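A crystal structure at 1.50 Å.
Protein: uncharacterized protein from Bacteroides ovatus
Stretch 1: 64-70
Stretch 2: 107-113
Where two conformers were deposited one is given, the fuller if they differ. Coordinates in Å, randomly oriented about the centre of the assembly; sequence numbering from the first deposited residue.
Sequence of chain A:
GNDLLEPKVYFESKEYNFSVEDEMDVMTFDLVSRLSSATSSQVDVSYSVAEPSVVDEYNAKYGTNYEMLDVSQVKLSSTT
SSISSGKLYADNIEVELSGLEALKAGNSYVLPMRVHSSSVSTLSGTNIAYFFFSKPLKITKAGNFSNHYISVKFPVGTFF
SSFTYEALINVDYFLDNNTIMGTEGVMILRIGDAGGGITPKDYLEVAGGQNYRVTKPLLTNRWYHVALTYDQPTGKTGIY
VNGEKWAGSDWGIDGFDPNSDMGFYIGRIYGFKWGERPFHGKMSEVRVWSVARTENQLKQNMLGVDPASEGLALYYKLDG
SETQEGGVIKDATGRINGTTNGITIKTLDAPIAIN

Stretch 1, residues 64-70: TNYEMLD
Stretch 2, residues 107-113: NSYVLPM

A short parallel β-ladder joins the stretches. Residues 108-113 are extended (phi -90 to -140°, psi 110 to 160°); 64-70 pairs only briefly, Glu-67 (-100/135) with Tyr-109 (CA to CA 4.5 Å) and Met-68 (-71/135) with Val-110 (CA to CA 5.1 Å). Overall the paths diverge by 60°.

Three backbone hydrogen bonds fix this register: Glu-67 N to Ser-108 O (2.9 Å, 171°), Val-110 N to Glu-67 O (2.8 Å) and Leu-69 N to Val-110 O (3.1 Å). CA-H...O contacts reinforce them, the shortest Tyr-109 CA to Glu-67 O (3.1 Å). Water 1 donates to Asn-65 O and accepts from Ser-108 N, both at 2.8 Å.

Side chains alternate between faces. Tyr-109 (m, chi2 -88°) shares one with exposed Glu-67 (m, chi2 -103°, chi3 70°), whose aliphatic CB lies 3.7 Å from Tyr-109 CD1; water 2 donates to Glu-67 OE2 (3.2 Å) and Tyr-109 OH (3.3 Å). Buried, apolar Leu-69 (m, t) sets CD2 3.9 Å from Tyr-109 CB and CD1 3.9 Å from Leu-111 CB. On the other face, beta-branched Val-110 (p) favours extended backbone and sets CG1 3.7 Å from CB of Tyr-66 (m, chi2 -74°), whose CD1 lies 3.7 Å from Ser-108 CB. Selenomethionine Met-68 (chi1 t, chi2 98°, chi3 t) brings SE 3.7 Å from nonpolar Pro-112 CD. The stretches bury 544 Å².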

# COMPACT_ATOMS: atom_id res chain seq x y z
N THR A 64 16.66 4.08 0.59
CA THR A 64 15.74 3.21 1.32
C THR A 64 14.70 4.08 1.99
O THR A 64 14.71 5.31 1.88
CB THR A 64 16.45 2.33 2.33
OG1 THR A 64 17.36 3.12 3.10
CG2 THR A 64 17.25 1.29 1.63
N ASN A 65 13.80 3.41 2.69
CA ASN A 65 12.64 4.10 3.22
C ASN A 65 12.35 3.70 4.66
O ASN A 65 11.21 3.68 5.11
CB ASN A 65 11.41 3.82 2.36
CG ASN A 65 10.67 5.09 1.99
OD1 ASN A 65 10.47 5.39 0.81
ND2 ASN A 65 10.27 5.86 3.00
N TYR A 66 13.42 3.43 5.41
CA TYR A 66 13.23 3.03 6.80
C TYR A 66 12.68 4.15 7.68
O TYR A 66 13.07 5.31 7.59
CB TYR A 66 14.53 2.50 7.41
CG TYR A 66 15.01 1.23 6.73
CD1 TYR A 66 14.37 0.01 6.96
CD2 TYR A 66 16.07 1.26 5.85
CE1 TYR A 66 14.80 -1.14 6.34
CE2 TYR A 66 16.50 0.12 5.22
CZ TYR A 66 15.87 -1.08 5.47
OH TYR A 66 16.31 -2.22 4.84
N GLU A 67 11.73 3.76 8.54
CA GLU A 67 11.15 4.63 9.55
C GLU A 67 11.79 4.36 10.91
O GLU A 67 11.94 3.23 11.30
CB GLU A 67 9.65 4.34 9.65
CG GLU A 67 8.80 5.02 8.59
CD GLU A 67 8.08 6.22 9.15
OE1 GLU A 67 8.76 7.23 9.45
OE2 GLU A 67 6.85 6.15 9.32
N MSE A 68 12.14 5.42 11.62
CA MSE A 68 12.69 5.30 12.94
C MSE A 68 11.64 4.84 13.95
O MSE A 68 10.51 5.31 13.94
CB MSE A 68 13.21 6.68 13.30
CG MSE A 68 13.72 6.80 14.66
SE MSE A 68 15.64 6.65 14.66
CE MSE A 68 15.74 6.91 16.46
N LEU A 69 12.00 3.90 14.80
CA LEU A 69 11.12 3.50 15.89
C LEU A 69 11.15 4.61 16.94
O LEU A 69 12.12 5.35 17.02
CB LEU A 69 11.64 2.21 16.53
CG LEU A 69 11.44 0.92 15.75
CD1 LEU A 69 12.11 -0.22 16.46
CD2 LEU A 69 9.97 0.65 15.61
N ASP A 70 10.08 4.71 17.73
CA ASP A 70 10.03 5.64 18.85
C ASP A 70 10.85 5.15 20.04
O ASP A 70 10.73 4.01 20.46
CB ASP A 70 8.58 5.88 19.29
CG ASP A 70 7.81 6.73 18.31
OD1 ASP A 70 8.45 7.50 17.56
OD2 ASP A 70 6.56 6.63 18.31
N ASN A 107 5.48 -1.03 6.27
CA ASN A 107 6.62 -0.15 6.45
C ASN A 107 7.75 -0.96 6.99
O ASN A 107 7.56 -2.01 7.58
CB ASN A 107 6.29 0.95 7.46
CG ASN A 107 5.30 1.93 6.93
OD1 ASN A 107 5.65 2.79 6.13
ND2 ASN A 107 4.05 1.80 7.34
N SER A 108 8.95 -0.46 6.76
CA SER A 108 10.11 -1.08 7.36
C SER A 108 10.69 -0.09 8.35
O SER A 108 10.70 1.10 8.11
CB SER A 108 11.10 -1.54 6.29
OG SER A 108 10.53 -2.60 5.51
N TYR A 109 11.09 -0.61 9.50
CA TYR A 109 11.50 0.23 10.63
C TYR A 109 12.94 -0.05 11.00
O TYR A 109 13.49 -1.11 10.69
CB TYR A 109 10.60 -0.06 11.84
CG TYR A 109 9.16 0.28 11.59
CD1 TYR A 109 8.68 1.56 11.84
CD2 TYR A 109 8.30 -0.65 11.07
CE1 TYR A 109 7.35 1.88 11.59
CE2 TYR A 109 6.98 -0.35 10.82
CZ TYR A 109 6.52 0.93 11.07
OH TYR A 109 5.22 1.23 10.82
N VAL A 110 13.55 0.92 11.67
CA VAL A 110 14.93 0.74 12.11
C VAL A 110 15.11 1.33 13.49
O VAL A 110 14.51 2.34 13.86
CB VAL A 110 15.91 1.38 11.10
CG1 VAL A 110 15.60 2.86 10.92
CG2 VAL A 110 17.37 1.16 11.51
N LEU A 111 15.97 0.67 14.25
CA LEU A 111 16.44 1.19 15.52
C LEU A 111 17.96 1.26 15.43
O LEU A 111 18.63 0.23 15.39
CB LEU A 111 16.02 0.26 16.67
CG LEU A 111 16.55 0.67 18.05
CD1 LEU A 111 15.96 1.99 18.46
CD2 LEU A 111 16.24 -0.40 19.09
N PRO A 112 18.52 2.48 15.37
CA PRO A 112 19.97 2.63 15.31
C PRO A 112 20.50 2.84 16.71
O PRO A 112 20.02 3.74 17.39
CB PRO A 112 20.15 3.88 14.45
CG PRO A 112 18.93 4.71 14.75
CD PRO A 112 17.82 3.74 15.10
N MSE A 113 21.43 1.99 17.14
CA MSE A 113 22.02 2.12 18.47
C MSE A 113 23.46 2.60 18.37
O MSE A 113 24.25 2.06 17.62
CB MSE A 113 22.01 0.77 19.17
CG MSE A 113 20.65 0.12 19.34
SE MSE A 113 19.51 1.17 20.53
CE MSE A 113 20.71 1.56 21.92
O HOH W 1 9.09 1.81 5.14
O HOH W 2 4.47 4.40 10.58